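PDB 2QJW: Alpha/beta hydrolase from Xanthomonas campestris pv. campestris, which is of unknown function but probably hydrolyses an ester or related bond with a serine nucleophile, as in other alpha/beta hydrolases. Local coordinates for residues R167-A170 and E171-S175; S81-G84 and S85-A88; I124-A127 and W128-L132; L132-A135 and A136-I139. All coordinates share one frame; numbering follows the deposited sequence. Where two conformers were deposited one is given.

Overall arrangement
Along the chain the order is interaction 2, 3, 4, 1. All four belong to one alpha/beta hydrolase fold with a parallel six-stranded sheet. Interaction 2 starts helix 83-92; its centre lies about 4 Å from the centre of the chain. Interactions 3 and 4 share Leu132, and their centres are 6 Å apart. They lead from strand 122-127 through a loop into helix 135-145. Their centres each lie 14 Å from that of interaction 2, but nearest atoms come within about 6 and 4 Å. Ser82 and Asp130 thus share a region, consistent with a triad completed by His156. Interaction 1, on helix 162-174, is 18 to 23 Å away between centres, yet its Ala168 packs on Val125 of interaction 3.

Interaction 1. Residues R167-A170 and E171-S175; sequences RAFA and ELLQS
The contact covers about two turns near the C-terminal end of helix 162-174, where Phe169 meets Leu173 on the buried side. Leu173 CD1 sits over one face of the Phe169 ring, 4.1 Å from the ring centroid and offset toward the rim. This is a CH-pi contact, and Leu173 CD1 comes nearest to Phe169 CE2, at 3.8 Å. With CG anti to the backbone N (chi1 -172°), the Phe169 ring projects outward from the helix, where the methyl meets it. The backbone bond of the same pair runs from Leu173 N to Phe169 O, 2.9 Å long and nearly straight at 171°. Three more such bonds run alongside it: Glu171 N to Arg167 O, Leu172 N to Ala168 O, and Gln174 N to Ala170 O. Near the end of the segment, Leu172 O takes two donors. One is Ser175 N, and the other is Ser175 OG at 2.6 Å, in the carbonyl plane on a lone pair. The outer side is polar. The Glu171 chain passes over Arg167 O, with CG 3.2 Å from it. Across the dimer interface, Arg167 NE forms a salt bridge with Glu171 of the second subunit. Inward, Phe169 packs on Leu25 and Val28 of helix 20-31 and on Cys7 and Leu9 of strand 6-10. Leu172 rests on Ala99 and Phe101 of strand 99-103.

Interaction 2. Residues S81-G84 and S85-A88; sequences SSLG and SYIA
Ser82 O receives the backbone N of Tyr86 at 3.0 Å, the first firm bond of helix 83-92. The approach is nearly head-on to the carbonyl, with a C=O...N angle of 164°. Ile87 N to Leu83 O and Ala88 N to Gly84 O repeat the pattern one residue further on each time. The tight part lies round Gly84 and Ser85. Gly84 has no side chain, and here the strand end and the helix start pack closely, with Ser81 O beside the glycine. Ser85 CB lies 3.3 Å from Ser82 O. Ser85 OG stands beside its own backbone N and finds its partner outside the turn, at Met103 O of strand 99-103. Ile87 CG1 packs against Gly84 O at 3.4 Å, on the side facing helix 56-71. The loose part is the flank of Leu83 and Tyr86. Leu83 CD1 comes no nearer than 4.3 Å to Tyr86 CD2. The ring is held mainly from beyond the turn, by Tyr86 OH on Pro113 O and by Met109 and Leu112. The first bonds of the turn are also slack: Ser85 N reaches Ser81 O and Ser82 O only weakly. Ser82 itself is partly exposed, and its side chain makes no capping bond but touches His156. Its backbone is strained, with phi 53° and psi -119°. Strand, sharp turn at a serine and helix, within a Gly-x-Ser-x-Gly sequence, match the nucleophile elbow of alpha/beta hydrolases, where Ser82 would probably be the nucleophile.

Interaction 3. Residues I124-A127 and W128-L132; sequences IVHA and WHDEL
The His126 ring and the Asp130 carboxylate lie almost in parallel planes, 11° apart, yet no hydrogen bond joins them. His126 CE1 is the nearest ring atom, 3.3 Å from Asp130 OD2. Asp130 CB stands 3.7 Å from His126 NE2. That nitrogen is hydrogen-bonded elsewhere, to Ile133 O. The chain reverses between the two residues in a type I beta turn from Ala127 to Asp130. Asp130 N closes it on Ala127 O at 3.2 Å, coming from above the carbonyl plane, 66° out of it. With CG anti to the backbone N (chi1 -166°), the carboxylate swings back toward the histidine and meets its ring obliquely. Both its oxygens are used. Asp130 OD1 accepts Leu132 N at 2.8 Å, an Asx turn, and also Ile133 N. Asp130 OD2 receives His156 ND1. These bonds fix the rotation of the carboxylate. At the subunit interface, Trp128 NE1 is hydrogen-bonded to Ala147 O of the second subunit. An acid in the loop after a sheet strand, paired with a histidine, is the arrangement of the alpha/beta hydrolase triad, so Asp130 is probably the acid that serves His156 and Ser82.

Interaction 4. Residues L132-A135 and A136-I139; sequences LIPA and ADVI
Ile133 and Val138 meet where the loop after strand 122-127 enters helix 135-145, on the chain that crosses from one strand of the alpha/beta hydrolase sheet to the next. Pro134 is the N-cap residue. Two backbone hydrogen bonds start the helix. Asp137 N reaches Pro134 O at 2.9 Å, with the donor 50° out of the carbonyl plane. Ile139 N to Ala135 O is straighter, 170°. Ile139 CG1 also lies 3.2 Å from Ala135 O, beside this bond. The apolar contacts lie mainly on the buried side. Ile133 CG2 touches Val138 CG2 at 3.6 Å, methyl against methyl. Val138 puts CG1 anti to its backbone N (chi1 174°), which leaves CG2 to face the loop. Val138 also packs on Ile124 and His126 of strand 122-127. The rest of Ile133 reaches toward His156. Ala135 CB lies 4.2 Å from Ile139 CD1, and Ile139 packs on Ile139 of the second subunit. The third kind of contact pairs a polar group with a ring. The Asp137 side chain folds back along the first turn and rests against Pro134, near Thr107 and Lys108. This is packing, without a hydrogen bond between the two side chains. The proline carbon nearest the carboxylate is Pro134 CD, 3.6 Å from Asp137 OD2.

Interaction 1. Residues R167-A170 and E171-S175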
loop_
_atom_site.group_PDB
_atom_site.type_symbol
_atom_site.label_atom_id
_atom_site.label_comp_id
_atom_site.label_asym_id
_atom_site.label_seq_id
_atom_site.Cartn_x
_atom_site.Cartn_y
_atom_site.Cartn_z
ATOM N N ARG A 167 1.358 -7.177 -7.245
ATOM C CA ARG A 167 2.590 -6.785 -6.637
ATOM C C ARG A 167 2.468 -6.824 -5.108
ATOM O O ARG A 167 3.429 -7.211 -4.426
ATOM C CB ARG A 167 3.020 -5.398 -7.135
ATOM C CG ARG A 167 3.729 -5.455 -8.449
ATOM C CD ARG A 167 4.229 -4.094 -8.830
ATOM N NE ARG A 167 3.131 -3.270 -9.306
ATOM C CZ ARG A 167 2.729 -3.187 -10.574
ATOM N NH1 ARG A 167 3.277 -3.918 -11.544
ATOM N NH2 ARG A 167 1.721 -2.377 -10.855
ATOM N N ALA A 168 1.324 -6.383 -4.545
ATOM C CA ALA A 168 1.135 -6.414 -3.088
ATOM C C ALA A 168 1.158 -7.878 -2.637
ATOM O O ALA A 168 1.723 -8.190 -1.615
ATOM C CB ALA A 168 -0.170 -5.738 -2.672
ATOM N N PHE A 169 0.508 -8.775 -3.384
ATOM C CA PHE A 169 0.548 -10.178 -3.015
ATOM C C PHE A 169 1.970 -10.746 -3.069
ATOM O O PHE A 169 2.392 -11.514 -2.183
ATOM C CB PHE A 169 -0.383 -10.977 -3.933
ATOM C CG PHE A 169 -0.582 -12.415 -3.533
ATOM C CD1 PHE A 169 -0.899 -12.764 -2.243
ATOM C CD2 PHE A 169 -0.561 -13.395 -4.519
ATOM C CE1 PHE A 169 -1.097 -14.107 -1.938
ATOM C CE2 PHE A 169 -0.767 -14.732 -4.195
ATOM C CZ PHE A 169 -1.016 -15.056 -2.948
ATOM N N ALA A 170 2.702 -10.406 -4.117
ATOM C CA ALA A 170 4.069 -10.829 -4.226
ATOM C C ALA A 170 4.883 -10.380 -3.050
ATOM O O ALA A 170 5.732 -11.110 -2.538
ATOM C CB ALA A 170 4.667 -10.235 -5.560
ATOM N N GLU A 171 4.701 -9.145 -2.635
ATOM C CA GLU A 171 5.420 -8.611 -1.498
ATOM C C GLU A 171 5.130 -9.352 -0.207
ATOM O O GLU A 171 6.024 -9.516 0.670
ATOM C CB GLU A 171 5.077 -7.147 -1.335
ATOM C CG GLU A 171 5.753 -6.291 -2.377
ATOM C CD GLU A 171 5.084 -4.945 -2.573
ATOM O OE1 GLU A 171 4.170 -4.575 -1.790
ATOM O OE2 GLU A 171 5.471 -4.262 -3.542
ATOM N N LEU A 172 3.873 -9.777 -0.068
ATOM C CA LEU A 172 3.483 -10.599 1.073
ATOM C C LEU A 172 4.190 -11.937 0.975
ATOM O O LEU A 172 4.861 -12.332 1.956
ATOM C CB LEU A 172 1.982 -10.836 1.123
ATOM C CG LEU A 172 1.537 -11.715 2.285
ATOM C CD1 LEU A 172 1.746 -11.087 3.634
ATOM C CD2 LEU A 172 0.068 -12.046 2.093
ATOM N N LEU A 173 4.096 -12.630 -0.140
ATOM C CA LEU A 173 4.742 -13.954 -0.251
ATOM C C LEU A 173 6.241 -13.861 -0.051
ATOM O O LEU A 173 6.822 -14.739 0.606
ATOM C CB LEU A 173 4.447 -14.599 -1.575
ATOM C CG LEU A 173 2.971 -14.984 -1.837
ATOM C CD1 LEU A 173 2.827 -15.625 -3.265
ATOM C CD2 LEU A 173 2.449 -15.829 -0.655
ATOM N N GLN A 174 6.854 -12.806 -0.541
ATOM C CA GLN A 174 8.323 -12.682 -0.442
ATOM C C GLN A 174 8.777 -12.453 0.987
ATOM O O GLN A 174 9.958 -12.669 1.293
ATOM C CB GLN A 174 8.801 -11.545 -1.337
ATOM C CG GLN A 174 8.771 -11.833 -2.858
ATOM C CD GLN A 174 8.660 -10.529 -3.740
ATOM O OE1 GLN A 174 8.554 -9.402 -3.223
ATOM N NE2 GLN A 174 8.634 -10.699 -5.042
ATOM N N SER A 175 7.877 -12.075 1.896
ATOM C CA SER A 175 8.223 -11.789 3.272
ATOM C C SER A 175 8.194 -13.049 4.143
ATOM O O SER A 175 8.493 -12.971 5.356
ATOM C CB SER A 175 7.239 -10.779 3.851
ATOM O OG SER A 175 5.954 -11.301 4.127
#

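Interaction 2. Residues S81-G84 and S85-A88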
loop_
_atom_site.group_PDB
_atom_site.type_symbol
_atom_site.label_atom_id
_atom_site.label_comp_id
_atom_site.label_asym_id
_atom_site.label_seq_id
_atom_site.Cartn_x
_atom_site.Cartn_y
_atom_site.Cartn_z
ATOM N N SER A 81 -10.781 -12.323 -3.099
ATOM C CA SER A 81 -11.403 -11.065 -3.495
ATOM C C SER A 81 -12.835 -11.032 -2.956
ATOM O O SER A 81 -13.547 -12.006 -3.140
ATOM C CB SER A 81 -11.430 -10.918 -4.998
ATOM O OG SER A 81 -12.051 -9.693 -5.337
ATOM N N SER A 82 -13.214 -9.932 -2.292
ATOM C CA SER A 82 -14.613 -9.682 -1.840
ATOM C C SER A 82 -15.134 -10.883 -1.025
ATOM O O SER A 82 -14.560 -11.188 0.016
ATOM C CB SER A 82 -15.468 -9.272 -3.049
ATOM O OG SER A 82 -16.664 -8.680 -2.499
ATOM N N LEU A 83 -16.214 -11.553 -1.463
ATOM C CA LEU A 83 -16.717 -12.696 -0.697
ATOM C C LEU A 83 -15.608 -13.720 -0.438
ATOM O O LEU A 83 -15.574 -14.345 0.613
ATOM C CB LEU A 83 -17.885 -13.342 -1.404
ATOM C CG LEU A 83 -18.596 -14.474 -0.650
ATOM C CD1 LEU A 83 -19.046 -14.072 0.734
ATOM C CD2 LEU A 83 -19.770 -14.994 -1.505
ATOM N N GLY A 84 -14.716 -13.857 -1.427
ATOM C CA GLY A 84 -13.559 -14.756 -1.286
ATOM C C GLY A 84 -12.643 -14.328 -0.187
ATOM O O GLY A 84 -12.059 -15.172 0.508
ATOM N N SER A 85 -12.484 -13.004 -0.001
ATOM C CA SER A 85 -11.708 -12.520 1.122
ATOM C C SER A 85 -12.355 -12.808 2.466
ATOM O O SER A 85 -11.659 -13.140 3.414
ATOM C CB SER A 85 -11.445 -11.013 1.006
ATOM O OG SER A 85 -10.587 -10.765 -0.068
ATOM N N TYR A 86 -13.671 -12.621 2.508
ATOM C CA TYR A 86 -14.414 -12.876 3.718
ATOM C C TYR A 86 -14.188 -14.329 4.124
ATOM O O TYR A 86 -13.840 -14.588 5.261
ATOM C CB TYR A 86 -15.876 -12.637 3.484
ATOM C CG TYR A 86 -16.698 -13.016 4.669
ATOM C CD1 TYR A 86 -16.791 -12.196 5.785
ATOM C CD2 TYR A 86 -17.369 -14.219 4.689
ATOM C CE1 TYR A 86 -17.568 -12.535 6.921
ATOM C CE2 TYR A 86 -18.149 -14.605 5.820
ATOM C CZ TYR A 86 -18.250 -13.766 6.929
ATOM O OH TYR A 86 -19.001 -14.165 7.988
ATOM N N ILE A 87 -14.328 -15.271 3.208
ATOM C CA ILE A 87 -14.189 -16.667 3.678
ATOM C C ILE A 87 -12.727 -17.051 3.991
ATOM O O ILE A 87 -12.462 -17.848 4.885
ATOM C CB ILE A 87 -14.851 -17.686 2.727
ATOM C CG1 ILE A 87 -14.237 -17.690 1.333
ATOM C CG2 ILE A 87 -16.366 -17.430 2.688
ATOM C CD1 ILE A 87 -14.671 -18.894 0.491
ATOM N N ALA A 88 -11.765 -16.443 3.292
ATOM C CA ALA A 88 -10.356 -16.695 3.579
ATOM C C ALA A 88 -10.062 -16.259 4.981
ATOM O O ALA A 88 -9.441 -16.945 5.774
ATOM C CB ALA A 88 -9.463 -15.969 2.531
#

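Interaction 3. Residues I124-A127 and W128-L132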
loop_
_atom_site.group_PDB
_atom_site.type_symbol
_atom_site.label_atom_id
_atom_site.label_comp_id
_atom_site.label_asym_id
_atom_site.label_seq_id
_atom_site.Cartn_x
_atom_site.Cartn_y
_atom_site.Cartn_z
ATOM N N ILE A 124 -3.910 -6.101 2.740
ATOM C CA ILE A 124 -5.203 -5.769 2.173
ATOM C C ILE A 124 -4.984 -4.789 1.045
ATOM O O ILE A 124 -4.187 -3.852 1.173
ATOM C CB ILE A 124 -6.152 -5.134 3.247
ATOM C CG1 ILE A 124 -6.297 -6.030 4.487
ATOM C CG2 ILE A 124 -7.515 -4.767 2.638
ATOM C CD1 ILE A 124 -6.849 -5.252 5.672
ATOM N N VAL A 125 -5.714 -4.991 -0.036
ATOM C CA VAL A 125 -5.841 -4.001 -1.133
ATOM C C VAL A 125 -7.307 -3.598 -1.180
ATOM O O VAL A 125 -8.140 -4.446 -1.400
ATOM C CB VAL A 125 -5.352 -4.464 -2.511
ATOM C CG1 VAL A 125 -5.512 -3.364 -3.566
ATOM C CG2 VAL A 125 -3.896 -4.884 -2.373
ATOM N N HIS A 126 -7.595 -2.297 -0.938
ATOM C CA HIS A 126 -8.974 -1.819 -1.051
ATOM C C HIS A 126 -9.059 -0.604 -1.917
ATOM O O HIS A 126 -8.102 0.105 -2.180
ATOM C CB HIS A 126 -9.512 -1.512 0.325
ATOM C CG HIS A 126 -10.985 -1.468 0.381
ATOM N ND1 HIS A 126 -11.739 -2.586 0.167
ATOM C CD2 HIS A 126 -11.840 -0.451 0.636
ATOM C CE1 HIS A 126 -13.022 -2.243 0.251
ATOM N NE2 HIS A 126 -13.095 -0.953 0.518
ATOM N N ALA A 127 -10.267 -0.422 -2.451
ATOM C CA ALA A 127 -10.599 0.699 -3.368
ATOM C C ALA A 127 -11.124 1.904 -2.609
ATOM O O ALA A 127 -12.117 1.774 -1.879
ATOM C CB ALA A 127 -11.639 0.202 -4.353
ATOM N N TRP A 128 -10.524 3.075 -2.820
ATOM C CA TRP A 128 -11.033 4.283 -2.235
ATOM C C TRP A 128 -12.522 4.463 -2.562
ATOM O O TRP A 128 -13.238 4.997 -1.676
ATOM C CB TRP A 128 -10.301 5.505 -2.806
ATOM C CG TRP A 128 -9.004 5.849 -2.187
ATOM C CD1 TRP A 128 -7.825 5.972 -2.818
ATOM C CD2 TRP A 128 -8.756 6.164 -0.814
ATOM N NE1 TRP A 128 -6.837 6.315 -1.932
ATOM C CE2 TRP A 128 -7.384 6.473 -0.698
ATOM C CE3 TRP A 128 -9.568 6.270 0.335
ATOM C CZ2 TRP A 128 -6.823 6.828 0.471
ATOM C CZ3 TRP A 128 -8.973 6.655 1.519
ATOM C CH2 TRP A 128 -7.621 6.923 1.574
ATOM N N HIS A 129 -12.934 4.130 -3.773
ATOM C CA HIS A 129 -14.291 4.403 -4.265
ATOM C C HIS A 129 -15.180 3.194 -4.278
ATOM O O HIS A 129 -16.163 3.171 -5.020
ATOM C CB HIS A 129 -14.230 4.992 -5.645
ATOM C CG HIS A 129 -13.274 6.108 -5.739
ATOM N ND1 HIS A 129 -13.451 7.269 -5.027
ATOM C CD2 HIS A 129 -12.117 6.248 -6.433
ATOM C CE1 HIS A 129 -12.440 8.087 -5.283
ATOM N NE2 HIS A 129 -11.637 7.499 -6.153
ATOM N N ASP A 130 -14.911 2.220 -3.422
ATOM C CA ASP A 130 -15.723 1.048 -3.362
ATOM C C ASP A 130 -17.151 1.501 -2.990
ATOM O O ASP A 130 -17.349 2.167 -1.973
ATOM C CB ASP A 130 -15.186 0.095 -2.308
ATOM C CG ASP A 130 -15.745 -1.270 -2.403
ATOM O OD1 ASP A 130 -16.979 -1.444 -2.531
ATOM O OD2 ASP A 130 -14.943 -2.238 -2.399
ATOM N N GLU A 131 -18.110 1.180 -3.853
ATOM C CA GLU A 131 -19.523 1.529 -3.616
ATOM C C GLU A 131 -20.221 0.592 -2.635
ATOM O O GLU A 131 -21.265 0.976 -2.039
ATOM C CB GLU A 131 -20.296 1.571 -4.956
ATOM C CG GLU A 131 -20.452 0.193 -5.636
ATOM C CD GLU A 131 -21.145 0.163 -6.980
ATOM O OE1 GLU A 131 -21.092 1.145 -7.700
ATOM O OE2 GLU A 131 -21.719 -0.902 -7.313
ATOM N N LEU A 132 -19.694 -0.626 -2.467
ATOM C CA LEU A 132 -20.314 -1.671 -1.629
ATOM C C LEU A 132 -19.760 -1.814 -0.209
ATOM O O LEU A 132 -20.487 -2.150 0.737
ATOM C CB LEU A 132 -20.170 -3.027 -2.328
ATOM C CG LEU A 132 -20.876 -3.174 -3.667
ATOM C CD1 LEU A 132 -20.560 -4.569 -4.302
ATOM C CD2 LEU A 132 -22.407 -2.972 -3.587
#

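Interaction 4. Residues L132-A135 and A136-I139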
loop_
_atom_site.group_PDB
_atom_site.type_symbol
_atom_site.label_atom_id
_atom_site.label_comp_id
_atom_site.label_asym_id
_atom_site.label_seq_id
_atom_site.Cartn_x
_atom_site.Cartn_y
_atom_site.Cartn_z
ATOM N N LEU A 132 -19.694 -0.626 -2.467
ATOM C CA LEU A 132 -20.314 -1.671 -1.629
ATOM C C LEU A 132 -19.760 -1.814 -0.209
ATOM O O LEU A 132 -20.487 -2.150 0.737
ATOM C CB LEU A 132 -20.170 -3.027 -2.328
ATOM C CG LEU A 132 -20.876 -3.174 -3.667
ATOM C CD1 LEU A 132 -20.560 -4.569 -4.302
ATOM C CD2 LEU A 132 -22.407 -2.972 -3.587
ATOM N N ILE A 133 -18.457 -1.582 -0.077
ATOM C CA ILE A 133 -17.762 -1.712 1.169
ATOM C C ILE A 133 -17.071 -0.381 1.363
ATOM O O ILE A 133 -16.003 -0.171 0.841
ATOM C CB ILE A 133 -16.702 -2.859 1.101
ATOM C CG1 ILE A 133 -17.336 -4.148 0.586
ATOM C CG2 ILE A 133 -16.035 -3.004 2.492
ATOM C CD1 ILE A 133 -16.313 -5.176 0.018
ATOM N N PRO A 134 -17.675 0.507 2.153
ATOM C CA PRO A 134 -17.034 1.828 2.363
ATOM C C PRO A 134 -15.589 1.697 2.800
ATOM O O PRO A 134 -15.276 0.931 3.740
ATOM C CB PRO A 134 -17.914 2.451 3.458
ATOM C CG PRO A 134 -19.271 1.845 3.256
ATOM C CD PRO A 134 -18.955 0.407 2.888
ATOM N N ALA A 135 -14.722 2.493 2.199
ATOM C CA ALA A 135 -13.296 2.434 2.549
ATOM C C ALA A 135 -13.092 2.606 4.052
ATOM O O ALA A 135 -12.218 1.978 4.664
ATOM C CB ALA A 135 -12.511 3.504 1.804
ATOM N N ALA A 136 -13.844 3.480 4.723
ATOM C CA ALA A 136 -13.702 3.721 6.138
ATOM C C ALA A 136 -13.880 2.456 6.961
ATOM O O ALA A 136 -13.204 2.272 7.977
ATOM C CB ALA A 136 -14.692 4.815 6.629
ATOM N N ASP A 137 -14.723 1.555 6.491
ATOM C CA ASP A 137 -15.018 0.321 7.213
ATOM C C ASP A 137 -13.779 -0.574 7.200
ATOM O O ASP A 137 -13.443 -1.185 8.223
ATOM C CB ASP A 137 -16.233 -0.406 6.626
ATOM C CG ASP A 137 -17.567 0.318 6.898
ATOM O OD1 ASP A 137 -17.576 1.318 7.640
ATOM O OD2 ASP A 137 -18.546 -0.205 6.377
ATOM N N VAL A 138 -13.120 -0.669 6.035
ATOM C CA VAL A 138 -11.881 -1.483 5.912
ATOM C C VAL A 138 -10.707 -0.813 6.584
ATOM O O VAL A 138 -9.913 -1.457 7.292
ATOM C CB VAL A 138 -11.609 -1.747 4.437
ATOM C CG1 VAL A 138 -10.236 -2.461 4.223
ATOM C CG2 VAL A 138 -12.721 -2.599 3.838
ATOM N N ILE A 139 -10.608 0.511 6.505
ATOM C CA ILE A 139 -9.612 1.255 7.216
ATOM C C ILE A 139 -9.755 0.965 8.721
ATOM O O ILE A 139 -8.770 0.647 9.413
ATOM C CB ILE A 139 -9.728 2.786 6.952
ATOM C CG1 ILE A 139 -9.268 3.031 5.493
ATOM C CG2 ILE A 139 -8.945 3.574 8.029
ATOM C CD1 ILE A 139 -9.811 4.366 4.885
#